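Local coordinates for protein beta sliding clamp (Borrelia burgdorferi, PDB 6DJ8) that probably encircles DNA as a ring-shaped head-to-tail homodimer and tethers DNA polymerases and other proteins to it, giving them processivity, at residues E25-K30 with N85-V90; M203-T208 with T384-P389; F358-I363 with S376-F381. All coordinates share one frame; numbering follows the deposited sequence.

Contact 1: residues E25-K30 with N85-V90; sequences EIEKAK and NFYDAV
Ile26 carries the tight part of this helix-helix contact. Its side chain leaves helix 19-29 toward helix 83-92 and splits into two branches. CG1 lies anti to the carbonyl carbon (chi1 -70°), and the chain then extends so that CD1 ends over one face of the Phe86 ring. Ile26 CD1 is 3.4 Å from Phe86 CD2, a tight CH-pi type approach. The same methyl meets the second branch of Val90, with Ile26 CD1 to Val90 CG2 at 3.9 Å. The other branch, CG2, turns to the neighbouring residue, and Ile26 CG2 sits 3.7 Å from Tyr87 CB. This part is apolar, and Ile26, Phe86 and Val90 are buried. Ile22 and Met23, one turn earlier on helix 19-29, continue it against Phe86, Tyr87 and Val90.

The other side is looser and partly open to solvent. Tyr87 has CG anti to its backbone N (chi1 -175°), and its ring runs out along the flank of helix 19-29. Glu27 lies beside it and points the same way, with Glu27 CB 3.7 Å from Tyr87 CE1. The carboxylate of Glu27 then bends away, and its OE1 is hydrogen-bonded to His230. The Lys30 side chain crosses that of Tyr87 at about a right angle and touches it with its methylenes, Lys30 CE standing 4.1 Å from Tyr87 CD2.

The two helix segments run nearly antiparallel, at 157°, and their axes come within 9.8 Å. Side chains fill most of this gap, and the Tyr87 ring also reaches the backbone of Glu27. The far side of helix 83-92 meets the second subunit, where Asn85 and Asp88 pack on Arg324 of that subunit. A pair of antiparallel helices packed against beta-sheet is typical of a sliding-clamp domain, here the N-terminal one.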
ATOM      1  N   GLU A  25      -8.293 -18.327 -10.313  1.00 36.57           N
ATOM      2  CA  GLU A  25      -9.748 -18.463 -10.244  1.00 30.86           C
ATOM      3  C   GLU A  25     -10.249 -18.294  -8.820  1.00 33.66           C
ATOM      4  O   GLU A  25     -11.332 -17.744  -8.606  1.00 29.67           O
ATOM      5  CB  GLU A  25     -10.192 -19.813 -10.804  1.00 30.05           C
ATOM      6  CG  GLU A  25      -9.807 -20.065 -12.255  1.00 37.15           C
ATOM      7  CD  GLU A  25     -10.419 -19.066 -13.259  1.00 43.74           C
ATOM      8  OE1 GLU A  25     -11.202 -18.168 -12.871  1.00 37.89           O
ATOM      9  OE2 GLU A  25     -10.111 -19.203 -14.457  1.00 41.12           O
ATOM     10  N   ILE A  26      -9.481 -18.762  -7.824  1.00 33.89           N
ATOM     11  CA  ILE A  26      -9.893 -18.529  -6.446  1.00 29.40           C
ATOM     12  C   ILE A  26      -9.848 -17.037  -6.130  1.00 30.51           C
ATOM     13  O   ILE A  26     -10.729 -16.499  -5.448  1.00 31.42           O
ATOM     14  CB  ILE A  26      -9.001 -19.317  -5.460  1.00 31.75           C
ATOM     15  CG1 ILE A  26      -9.244 -20.817  -5.539  1.00 31.94           C
ATOM     16  CG2 ILE A  26      -9.278 -18.862  -4.054  1.00 31.68           C
ATOM     17  CD1 ILE A  26      -8.060 -21.588  -4.892  1.00 37.67           C
ATOM     18  N   GLU A  27      -8.786 -16.363  -6.564  1.00 32.97           N
ATOM     19  CA  GLU A  27      -8.678 -14.924  -6.339  1.00 37.01           C
ATOM     20  C   GLU A  27      -9.880 -14.197  -6.923  1.00 33.29           C
ATOM     21  O   GLU A  27     -10.470 -13.329  -6.268  1.00 33.84           O
ATOM     22  CB  GLU A  27      -7.365 -14.405  -6.943  1.00 35.22           C
ATOM     23  CG  GLU A  27      -6.995 -12.975  -6.583  1.00 46.85           C
ATOM     24  CD  GLU A  27      -7.643 -11.965  -7.513  1.00 62.27           C
ATOM     25  OE1 GLU A  27      -7.990 -12.340  -8.656  1.00 64.43           O
ATOM     26  OE2 GLU A  27      -7.817 -10.800  -7.098  1.00 74.77           O
ATOM     27  N   LYS A  28     -10.290 -14.580  -8.135  1.00 32.22           N
ATOM     28  CA  LYS A  28     -11.460 -13.971  -8.759  1.00 37.36           C
ATOM     29  C   LYS A  28     -12.720 -14.286  -7.972  1.00 36.93           C
ATOM     30  O   LYS A  28     -13.467 -13.376  -7.597  1.00 37.36           O
ATOM     31  CB  LYS A  28     -11.596 -14.469 -10.203  1.00 39.58           C
ATOM     32  CG  LYS A  28     -10.544 -13.879 -11.143  1.00 36.55           C
ATOM     33  CD  LYS A  28     -10.537 -14.608 -12.467  1.00 39.66           C
ATOM     34  CE  LYS A  28      -9.423 -14.088 -13.368  1.00 51.63           C
ATOM     35  NZ  LYS A  28      -9.529 -14.617 -14.761  1.00 57.21           N
ATOM     36  N   ALA A  29     -12.949 -15.574  -7.669  1.00 39.02           N
ATOM     37  CA  ALA A  29     -14.205 -15.981  -7.037  1.00 36.09           C
ATOM     38  C   ALA A  29     -14.379 -15.315  -5.680  1.00 38.53           C
ATOM     39  O   ALA A  29     -15.487 -14.904  -5.316  1.00 33.74           O
ATOM     40  CB  ALA A  29     -14.264 -17.509  -6.889  1.00 30.45           C
ATOM     41  N   LYS A  30     -13.298 -15.191  -4.916  1.00 32.83           N
ATOM     42  CA  LYS A  30     -13.455 -14.646  -3.578  1.00 36.04           C
ATOM     43  C   LYS A  30     -13.587 -13.135  -3.593  1.00 40.02           C
ATOM     44  O   LYS A  30     -13.801 -12.536  -2.540  1.00 43.70           O
ATOM     45  CB  LYS A  30     -12.285 -15.083  -2.681  1.00 38.83           C
ATOM     46  CG  LYS A  30     -11.057 -14.220  -2.757  1.00 33.82           C
ATOM     47  CD  LYS A  30      -9.884 -14.891  -2.024  1.00 38.54           C
ATOM     48  CE  LYS A  30      -9.130 -13.901  -1.142  1.00 43.32           C
ATOM     49  NZ  LYS A  30      -8.653 -12.707  -1.882  1.00 43.39           N
ATOM     50  N   ASN A  85      -8.450 -19.073   3.395  1.00 39.90           N
ATOM     51  CA  ASN A  85      -7.501 -20.144   3.696  1.00 35.78           C
ATOM     52  C   ASN A  85      -7.135 -20.929   2.443  1.00 34.37           C
ATOM     53  O   ASN A  85      -5.964 -21.259   2.228  1.00 38.01           O
ATOM     54  CB  ASN A  85      -8.066 -21.084   4.757  1.00 36.47           C
ATOM     55  CG  ASN A  85      -8.153 -20.435   6.117  1.00 41.30           C
ATOM     56  OD1 ASN A  85      -7.625 -19.344   6.328  1.00 37.61           O
ATOM     57  ND2 ASN A  85      -8.816 -21.106   7.054  1.00 45.70           N
ATOM     58  N   PHE A  86      -8.122 -21.236   1.603  1.00 35.61           N
ATOM     59  CA  PHE A  86      -7.844 -22.000   0.394  1.00 31.44           C
ATOM     60  C   PHE A  86      -6.915 -21.232  -0.527  1.00 31.64           C
ATOM     61  O   PHE A  86      -5.984 -21.800  -1.105  1.00 36.75           O
ATOM     62  CB  PHE A  86      -9.161 -22.322  -0.324  1.00 32.21           C
ATOM     63  CG  PHE A  86      -9.028 -23.357  -1.394  1.00 34.36           C
ATOM     64  CD1 PHE A  86      -8.102 -24.379  -1.281  1.00 35.57           C
ATOM     65  CD2 PHE A  86      -9.818 -23.296  -2.531  1.00 33.98           C
ATOM     66  CE1 PHE A  86      -7.974 -25.332  -2.271  1.00 31.33           C
ATOM     67  CE2 PHE A  86      -9.701 -24.252  -3.517  1.00 38.00           C
ATOM     68  CZ  PHE A  86      -8.770 -25.273  -3.384  1.00 35.18           C
ATOM     69  N   TYR A  87      -7.167 -19.932  -0.688  1.00 32.83           N
ATOM     70  CA  TYR A  87      -6.272 -19.091  -1.469  1.00 33.19           C
ATOM     71  C   TYR A  87      -4.865 -19.103  -0.886  1.00 34.97           C
ATOM     72  O   TYR A  87      -3.875 -19.197  -1.621  1.00 34.31           O
ATOM     73  CB  TYR A  87      -6.820 -17.661  -1.511  1.00 34.51           C
ATOM     74  CG  TYR A  87      -6.035 -16.725  -2.394  1.00 36.72           C
ATOM     75  CD1 TYR A  87      -5.876 -16.999  -3.743  1.00 33.57           C
ATOM     76  CD2 TYR A  87      -5.455 -15.563  -1.885  1.00 45.43           C
ATOM     77  CE1 TYR A  87      -5.161 -16.149  -4.576  1.00 40.94           C
ATOM     78  CE2 TYR A  87      -4.729 -14.694  -2.717  1.00 43.94           C
ATOM     79  CZ  TYR A  87      -4.598 -15.001  -4.063  1.00 45.32           C
ATOM     80  OH  TYR A  87      -3.905 -14.181  -4.916  1.00 51.41           O
ATOM     81  N   ASP A  88      -4.755 -18.981   0.435  1.00 33.56           N
ATOM     82  CA  ASP A  88      -3.434 -19.002   1.059  1.00 35.09           C
ATOM     83  C   ASP A  88      -2.717 -20.312   0.775  1.00 32.33           C
ATOM     84  O   ASP A  88      -1.524 -20.318   0.435  1.00 35.02           O
ATOM     85  CB  ASP A  88      -3.569 -18.768   2.558  1.00 32.90           C
ATOM     86  CG  ASP A  88      -3.844 -17.315   2.890  1.00 37.42           C
ATOM     87  OD1 ASP A  88      -3.732 -16.471   1.981  1.00 38.95           O
ATOM     88  OD2 ASP A  88      -4.187 -17.018   4.050  1.00 43.48           O
ATOM     89  N   ALA A  89      -3.443 -21.433   0.862  1.00 32.73           N
ATOM     90  CA  ALA A  89      -2.847 -22.739   0.597  1.00 30.50           C
ATOM     91  C   ALA A  89      -2.241 -22.788  -0.794  1.00 34.73           C
ATOM     92  O   ALA A  89      -1.094 -23.214  -0.980  1.00 31.27           O
ATOM     93  CB  ALA A  89      -3.903 -23.836   0.773  1.00 30.40           C
ATOM     94  N   VAL A  90      -3.004 -22.355  -1.792  1.00 30.59           N
ATOM     95  CA  VAL A  90      -2.531 -22.429  -3.163  1.00 31.15           C
ATOM     96  C   VAL A  90      -1.376 -21.443  -3.399  1.00 32.37           C
ATOM     97  O   VAL A  90      -0.440 -21.733  -4.153  1.00 37.90           O
ATOM     98  CB  VAL A  90      -3.736 -22.196  -4.103  1.00 39.44           C
ATOM     99  CG1 VAL A  90      -3.287 -21.953  -5.510  1.00 41.10           C
ATOM    100  CG2 VAL A  90      -4.710 -23.401  -3.995  1.00 33.21           C
TER

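Contact 2: residues M203-T208 with T384-P389; sequences MSICKT and THLIMP
An antiparallel strand pair joins the central and C-terminal domains of the clamp here. Strand 202-211 comes from the first and strand 383-387 from the second. Met203 and Leu386 form a hydrogen-bonded pair, with Met203 N to Leu386 O and Leu386 N to Met203 O both 2.9 Å. Ile205 and Thr384 form the next such pair. Ile205 N to Thr384 O is 2.8 Å, nearly along the C=O axis, and Thr384 N to Ile205 O is 2.9 Å.

Ser204 and His385 are the non-hydrogen-bonded pair between them, and their side chains make a bond of their own. With CG anti to the backbone N (chi1 -169°) and the ring turned to chi2 79°, His385 brings ND1 to the serine. His385 ND1 donates to Ser204 OG at 2.8 Å, with the oxygen close to the ring plane. Met203 O lies over one ring face, 3.1 Å from His385 ND1, but the angle is too poor for a bond. Ser204 OG is also hydrogen-bonded to Arg166 O and Ser170 OG, so this buried hydroxyl has three partners. The His385 ring meets that of Phe169.

Met203, Ile205, Thr384 and Leu386 occupy the other face. Met203 also packs on an apolar side chain of the bound peptide, and Met388 touches the peptide backbone. Such a sheet continued across a domain boundary, beside the peptide-binding pocket, is typical of bacterial beta clamps.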
ATOM      1  N   MET A 203     -23.304  12.104 -13.083  1.00 32.74           N
ATOM      2  CA  MET A 203     -24.042  11.113 -13.844  1.00 32.73           C
ATOM      3  C   MET A 203     -23.294  10.761 -15.121  1.00 35.02           C
ATOM      4  O   MET A 203     -22.793  11.647 -15.820  1.00 34.20           O
ATOM      5  CB  MET A 203     -25.457  11.633 -14.208  1.00 34.46           C
ATOM      6  CG  MET A 203     -26.142  10.800 -15.300  1.00 34.05           C
ATOM      7  SD  MET A 203     -27.790  11.456 -15.780  1.00 39.61           S
ATOM      8  CE  MET A 203     -28.682  11.230 -14.272  1.00 36.95           C
ATOM      9  N   SER A 204     -23.254   9.467 -15.435  1.00 38.32           N
ATOM     10  CA  SER A 204     -22.732   8.963 -16.699  1.00 33.30           C
ATOM     11  C   SER A 204     -23.869   8.415 -17.570  1.00 39.64           C
ATOM     12  O   SER A 204     -24.812   7.790 -17.068  1.00 38.35           O
ATOM     13  CB  SER A 204     -21.674   7.890 -16.447  1.00 36.57           C
ATOM     14  OG  SER A 204     -20.438   8.475 -15.992  1.00 33.50           O
ATOM     15  N   ILE A 205     -23.785   8.682 -18.871  1.00 36.10           N
ATOM     16  CA  ILE A 205     -24.722   8.188 -19.877  1.00 40.52           C
ATOM     17  C   ILE A 205     -23.918   7.596 -21.025  1.00 39.22           C
ATOM     18  O   ILE A 205     -23.158   8.317 -21.685  1.00 39.24           O
ATOM     19  CB  ILE A 205     -25.639   9.307 -20.403  1.00 41.43           C
ATOM     20  CG1 ILE A 205     -26.456   9.897 -19.259  1.00 42.70           C
ATOM     21  CG2 ILE A 205     -26.555   8.770 -21.496  1.00 37.47           C
ATOM     22  CD1 ILE A 205     -26.832  11.310 -19.465  1.00 48.90           C
ATOM     23  N   CYS A 206     -24.107   6.305 -21.290  1.00 35.52           N
ATOM     24  CA  CYS A 206     -23.405   5.597 -22.358  1.00 37.71           C
ATOM     25  C   CYS A 206     -24.442   5.012 -23.302  1.00 46.61           C
ATOM     26  O   CYS A 206     -25.190   4.108 -22.918  1.00 46.34           O
ATOM     27  CB  CYS A 206     -22.543   4.461 -21.820  1.00 41.71           C
ATOM     28  SG  CYS A 206     -21.074   4.977 -21.012  1.00 50.93           S
ATOM     29  N   LYS A 207     -24.481   5.519 -24.523  1.00 44.39           N
ATOM     30  CA  LYS A 207     -25.319   4.951 -25.566  1.00 51.54           C
ATOM     31  C   LYS A 207     -24.491   3.918 -26.318  1.00 52.29           C
ATOM     32  O   LYS A 207     -23.356   4.201 -26.714  1.00 50.70           O
ATOM     33  CB  LYS A 207     -25.806   6.056 -26.507  1.00 42.04           C
ATOM     34  N   THR A 208     -25.067   2.741 -26.553  1.00 55.02           N
ATOM     35  CA  THR A 208     -24.377   1.723 -27.326  1.00 57.84           C
ATOM     36  C   THR A 208     -24.866   1.780 -28.757  1.00 59.88           C
ATOM     37  O   THR A 208     -25.707   2.603 -29.120  1.00 59.13           O
ATOM     38  CB  THR A 208     -24.612   0.318 -26.774  1.00 56.92           C
ATOM     39  OG1 THR A 208     -25.980  -0.058 -27.008  1.00 57.95           O
ATOM     40  CG2 THR A 208     -24.290   0.253 -25.296  1.00 53.69           C
ATOM     41  N   THR A 384     -21.638  10.760 -22.270  1.00 35.55           N
ATOM     42  CA  THR A 384     -21.836  12.055 -21.630  1.00 40.26           C
ATOM     43  C   THR A 384     -21.665  11.896 -20.131  1.00 38.34           C
ATOM     44  O   THR A 384     -22.207  10.953 -19.542  1.00 37.45           O
ATOM     45  CB  THR A 384     -23.229  12.617 -21.941  1.00 39.29           C
ATOM     46  OG1 THR A 384     -23.323  12.863 -23.335  1.00 39.50           O
ATOM     47  CG2 THR A 384     -23.481  13.900 -21.191  1.00 37.72           C
ATOM     48  N   HIS A 385     -20.920  12.809 -19.516  1.00 37.09           N
ATOM     49  CA  HIS A 385     -20.821  12.876 -18.065  1.00 37.31           C
ATOM     50  C   HIS A 385     -21.204  14.270 -17.585  1.00 35.58           C
ATOM     51  O   HIS A 385     -20.699  15.282 -18.094  1.00 37.77           O
ATOM     52  CB  HIS A 385     -19.426  12.512 -17.558  1.00 36.17           C
ATOM     53  CG  HIS A 385     -19.375  12.317 -16.077  1.00 39.90           C
ATOM     54  ND1 HIS A 385     -19.799  11.156 -15.457  1.00 35.21           N
ATOM     55  CD2 HIS A 385     -19.005  13.163 -15.083  1.00 37.13           C
ATOM     56  CE1 HIS A 385     -19.650  11.284 -14.149  1.00 37.52           C
ATOM     57  NE2 HIS A 385     -19.165  12.491 -13.897  1.00 34.45           N
ATOM     58  N   LEU A 386     -22.090  14.308 -16.602  1.00 31.33           N
ATOM     59  CA  LEU A 386     -22.630  15.534 -16.044  1.00 36.11           C
ATOM     60  C   LEU A 386     -22.214  15.638 -14.591  1.00 37.80           C
ATOM     61  O   LEU A 386     -22.215  14.636 -13.867  1.00 35.27           O
ATOM     62  CB  LEU A 386     -24.155  15.562 -16.155  1.00 36.61           C
ATOM     63  CG  LEU A 386     -24.751  15.341 -17.549  1.00 42.53           C
ATOM     64  CD1 LEU A 386     -26.285  15.286 -17.481  1.00 43.67           C
ATOM     65  CD2 LEU A 386     -24.311  16.437 -18.543  1.00 43.04           C
ATOM     66  N   ILE A 387     -21.864  16.849 -14.170  1.00 28.90           N
ATOM     67  CA  ILE A 387     -21.509  17.134 -12.790  1.00 40.35           C
ATOM     68  C   ILE A 387     -22.253  18.389 -12.368  1.00 38.99           C
ATOM     69  O   ILE A 387     -22.106  19.443 -13.001  1.00 40.60           O
ATOM     70  CB  ILE A 387     -19.990  17.319 -12.609  1.00 37.32           C
ATOM     71  CG1 ILE A 387     -19.240  16.074 -13.090  1.00 34.35           C
ATOM     72  CG2 ILE A 387     -19.670  17.616 -11.153  1.00 37.45           C
ATOM     73  CD1 ILE A 387     -17.725  16.245 -13.155  1.00 32.63           C
ATOM     74  N   MET A 388     -23.042  18.281 -11.311  1.00 35.16           N
ATOM     75  CA  MET A 388     -23.723  19.460 -10.794  1.00 41.12           C
ATOM     76  C   MET A 388     -22.712  20.331 -10.052  1.00 47.77           C
ATOM     77  O   MET A 388     -21.902  19.811  -9.272  1.00 39.75           O
ATOM     78  CB  MET A 388     -24.888  19.069  -9.880  1.00 43.69           C
ATOM     79  CG  MET A 388     -25.849  20.214  -9.565  1.00 57.99           C
ATOM     80  SD  MET A 388     -26.755  20.834 -11.005  1.00 58.26           S
ATOM     81  CE  MET A 388     -27.812  22.100 -10.283  1.00 61.20           C
ATOM     82  N   PRO A 389     -22.691  21.634 -10.296  1.00 42.81           N
ATOM     83  CA  PRO A 389     -21.782  22.500  -9.546  1.00 44.89           C
ATOM     84  C   PRO A 389     -22.194  22.583  -8.089  1.00 46.75           C
ATOM     85  O   PRO A 389     -23.348  22.356  -7.723  1.00 43.00           O
ATOM     86  CB  PRO A 389     -21.907  23.865 -10.239  1.00 45.44           C
ATOM     87  CG  PRO A 389     -23.271  23.850 -10.861  1.00 51.34           C
ATOM     88  CD  PRO A 389     -23.447  22.413 -11.295  1.00 44.68           C
TER

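Contact 3: residues F358-I363 with S376-F381; sequences FETSKI and SEPENF
The Phe358 ring has Ile363 CD1 over one face, offset toward the rim. At its edge, near the ring plane, lies the backbone of Ser376, with Phe358 CE2 3.3 Å from Ser376 C. The carboxylate of Glu377 stands almost perpendicular to the ring, the two planes 86° apart. The ring and the Glu377 chain slide past each other in opposite directions, and Phe358 CD2 is 3.3 Å from Glu377 CG.

Beyond CG the Glu377 chain is extended and reaches the opposite backbone. Glu359 N donates to Glu377 OE2 at 2.8 Å, almost perfectly straight at 177°. OE2 also forms a salt bridge with Arg166. Asn380 ND2 holds the other oxygen, Glu377 OE1, at 2.8 Å, across the type II turn from Glu377 to Asn380. Both carboxylate oxygens are thus held.

Thr360 lies obliquely across the Glu377 chain, its OG1 3.3 Å from Glu377 CG. Thr360 OG1 donates to Lys362 O at 2.7 Å. Pro378 CD rests 3.5 Å from that same Lys362 O.

Glu359 forms a salt bridge with Lys162, so both glutamates face helix 157-167 of the central domain. Phe383 meets the Phe358 ring, and strand 278-283 flanks Lys362, Ile363 and Pro378.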
ATOM      1  N   PHE A 358     -11.460   9.267 -19.468  1.00 42.71           N
ATOM      2  CA  PHE A 358     -11.384   9.763 -20.841  1.00 46.82           C
ATOM      3  C   PHE A 358     -10.124   9.250 -21.524  1.00 49.09           C
ATOM      4  O   PHE A 358      -9.090   9.064 -20.881  1.00 47.26           O
ATOM      5  CB  PHE A 358     -11.420  11.296 -20.857  1.00 44.74           C
ATOM      6  CG  PHE A 358     -12.796  11.858 -20.699  1.00 47.24           C
ATOM      7  CD1 PHE A 358     -13.513  11.644 -19.538  1.00 45.43           C
ATOM      8  CD2 PHE A 358     -13.367  12.625 -21.701  1.00 50.73           C
ATOM      9  CE1 PHE A 358     -14.784  12.150 -19.391  1.00 43.94           C
ATOM     10  CE2 PHE A 358     -14.642  13.140 -21.554  1.00 49.86           C
ATOM     11  CZ  PHE A 358     -15.350  12.900 -20.399  1.00 43.61           C
ATOM     12  N   GLU A 359     -10.226   8.965 -22.824  1.00 50.00           N
ATOM     13  CA  GLU A 359      -9.075   8.484 -23.575  1.00 56.36           C
ATOM     14  C   GLU A 359      -8.643   9.401 -24.709  1.00 54.29           C
ATOM     15  O   GLU A 359      -7.690   9.062 -25.416  1.00 57.12           O
ATOM     16  CB  GLU A 359      -9.358   7.090 -24.157  1.00 58.77           C
ATOM     17  CG  GLU A 359     -10.519   6.379 -23.500  1.00 63.59           C
ATOM     18  CD  GLU A 359     -10.673   4.937 -23.948  1.00 66.90           C
ATOM     19  OE1 GLU A 359     -10.381   4.035 -23.135  1.00 69.20           O
ATOM     20  OE2 GLU A 359     -11.087   4.706 -25.104  1.00 75.97           O
ATOM     21  N   THR A 360      -9.289  10.545 -24.900  1.00 53.51           N
ATOM     22  CA  THR A 360      -8.900  11.449 -25.971  1.00 51.89           C
ATOM     23  C   THR A 360      -7.812  12.408 -25.502  1.00 59.26           C
ATOM     24  O   THR A 360      -7.569  12.576 -24.309  1.00 58.38           O
ATOM     25  CB  THR A 360     -10.106  12.235 -26.474  1.00 54.57           C
ATOM     26  OG1 THR A 360     -10.878  12.679 -25.351  1.00 53.95           O
ATOM     27  CG2 THR A 360     -10.974  11.350 -27.345  1.00 58.97           C
ATOM     28  N   SER A 361      -7.162  13.051 -26.475  1.00 61.95           N
ATOM     29  CA  SER A 361      -6.141  14.053 -26.185  1.00 52.94           C
ATOM     30  C   SER A 361      -6.741  15.262 -25.481  1.00 55.01           C
ATOM     31  O   SER A 361      -6.110  15.849 -24.595  1.00 51.84           O
ATOM     32  CB  SER A 361      -5.457  14.497 -27.479  1.00 53.39           C
ATOM     33  OG  SER A 361      -4.171  15.027 -27.219  1.00 71.51           O
ATOM     34  N   LYS A 362      -7.944  15.663 -25.884  1.00 47.76           N
ATOM     35  CA  LYS A 362      -8.621  16.823 -25.336  1.00 49.17           C
ATOM     36  C   LYS A 362      -9.972  16.408 -24.769  1.00 47.34           C
ATOM     37  O   LYS A 362     -10.494  15.337 -25.079  1.00 49.81           O
ATOM     38  CB  LYS A 362      -8.786  17.905 -26.411  1.00 49.86           C
ATOM     39  CG  LYS A 362      -7.460  18.249 -27.093  1.00 55.24           C
ATOM     40  CD  LYS A 362      -7.393  19.701 -27.527  1.00 57.68           C
ATOM     41  CE  LYS A 362      -6.013  20.055 -28.100  1.00 61.30           C
ATOM     42  NZ  LYS A 362      -5.125  20.704 -27.056  1.00 63.16           N
ATOM     43  N   ILE A 363     -10.538  17.268 -23.928  1.00 44.23           N
ATOM     44  CA  ILE A 363     -11.849  17.033 -23.338  1.00 44.93           C
ATOM     45  C   ILE A 363     -12.712  18.271 -23.545  1.00 46.12           C
ATOM     46  O   ILE A 363     -12.230  19.403 -23.423  1.00 48.38           O
ATOM     47  CB  ILE A 363     -11.726  16.674 -21.842  1.00 46.11           C
ATOM     48  CG1 ILE A 363     -13.089  16.342 -21.248  1.00 47.98           C
ATOM     49  CG2 ILE A 363     -11.076  17.806 -21.073  1.00 40.27           C
ATOM     50  CD1 ILE A 363     -13.028  15.923 -19.763  1.00 41.03           C
ATOM     51  N   SER A 376     -17.432  15.626 -22.166  1.00 38.64           N
ATOM     52  CA  SER A 376     -17.499  14.688 -23.269  1.00 42.83           C
ATOM     53  C   SER A 376     -16.179  14.702 -24.022  1.00 44.38           C
ATOM     54  O   SER A 376     -15.361  15.619 -23.881  1.00 46.25           O
ATOM     55  CB  SER A 376     -18.649  15.041 -24.215  1.00 48.11           C
ATOM     56  OG  SER A 376     -18.535  16.393 -24.614  1.00 49.32           O
ATOM     57  N   GLU A 377     -16.000  13.680 -24.849  1.00 42.86           N
ATOM     58  CA  GLU A 377     -14.903  13.492 -25.784  1.00 50.69           C
ATOM     59  C   GLU A 377     -15.305  14.061 -27.140  1.00 58.49           C
ATOM     60  O   GLU A 377     -16.455  13.888 -27.562  1.00 53.67           O
ATOM     61  CB  GLU A 377     -14.558  12.009 -25.928  1.00 47.50           C
ATOM     62  CG  GLU A 377     -13.818  11.424 -24.734  1.00 52.97           C
ATOM     63  CD  GLU A 377     -13.656   9.903 -24.788  1.00 55.36           C
ATOM     64  OE1 GLU A 377     -14.513   9.232 -25.398  1.00 59.28           O
ATOM     65  OE2 GLU A 377     -12.680   9.376 -24.203  1.00 54.26           O
ATOM     66  N   PRO A 378     -14.397  14.790 -27.794  0.69 60.68           N
ATOM     67  CA  PRO A 378     -14.663  15.234 -29.169  0.69 57.85           C
ATOM     68  C   PRO A 378     -14.901  14.039 -30.077  0.69 58.02           C
ATOM     69  O   PRO A 378     -14.215  13.020 -29.987  0.69 54.82           O
ATOM     70  CB  PRO A 378     -13.394  16.000 -29.564  0.69 57.33           C
ATOM     71  CG  PRO A 378     -12.853  16.523 -28.257  0.69 58.40           C
ATOM     72  CD  PRO A 378     -13.143  15.388 -27.296  0.69 56.99           C
ATOM     73  N   GLU A 379     -15.902  14.176 -30.947  0.69 58.98           N
ATOM     74  CA  GLU A 379     -16.320  13.194 -31.943  0.69 60.25           C
ATOM     75  C   GLU A 379     -16.962  11.961 -31.320  0.69 63.56           C
ATOM     76  O   GLU A 379     -17.333  11.040 -32.055  0.69 65.31           O
ATOM     77  CB  GLU A 379     -15.167  12.756 -32.864  0.69 59.19           C
ATOM     78  N   ASN A 380     -17.112  11.908 -29.998  1.00 61.71           N
ATOM     79  CA  ASN A 380     -17.828  10.824 -29.343  1.00 55.99           C
ATOM     80  C   ASN A 380     -19.193  11.325 -28.892  1.00 61.56           C
ATOM     81  O   ASN A 380     -19.292  12.148 -27.975  1.00 57.94           O
ATOM     82  CB  ASN A 380     -17.031  10.295 -28.156  1.00 57.94           C
ATOM     83  CG  ASN A 380     -17.646   9.060 -27.533  1.00 53.19           C
ATOM     84  OD1 ASN A 380     -18.735   8.626 -27.908  1.00 54.35           O
ATOM     85  ND2 ASN A 380     -16.945   8.494 -26.546  1.00 49.11           N
ATOM     86  N   PHE A 381     -20.246  10.771 -29.479  1.00 53.39           N
ATOM     87  CA  PHE A 381     -21.601  11.180 -29.147  1.00 58.57           C
ATOM     88  C   PHE A 381     -22.310  10.118 -28.336  1.00 53.36           C
ATOM     89  O   PHE A 381     -23.514  10.236 -28.082  1.00 55.76           O
ATOM     90  CB  PHE A 381     -22.361  11.537 -30.426  1.00 67.40           C
ATOM     91  CG  PHE A 381     -21.678  12.604 -31.215  1.00 70.44           C
ATOM     92  CD1 PHE A 381     -21.701  13.921 -30.773  1.00 73.29           C
ATOM     93  CD2 PHE A 381     -20.952  12.296 -32.352  1.00 76.01           C
ATOM     94  CE1 PHE A 381     -21.048  14.919 -31.478  1.00 76.27           C
ATOM     95  CE2 PHE A 381     -20.293  13.293 -33.062  1.00 76.47           C
ATOM     96  CZ  PHE A 381     -20.345  14.605 -32.625  1.00 73.39           C
TER

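Overall arrangement
Contact 1 comes first along the chain and lies within the N-terminal domain. Contacts 2 and 3 lie on the opposite side of the chain's centre. The centre of contact 1 is about 37 Å from that of contact 2 and about 39 Å from that of contact 3. Contacts 2 and 3 are only about 13 Å apart, centre to centre, and reach the same sheet. Both segments of contact 3 fall between 203-208 and 384-389 in sequence. Contact 3 lies within the C-terminal domain and faces helix 157-167 of the central domain. Contact 1 is internal packing of the N-terminal domain close to the second subunit, whereas contact 2 joins two domains of one chain.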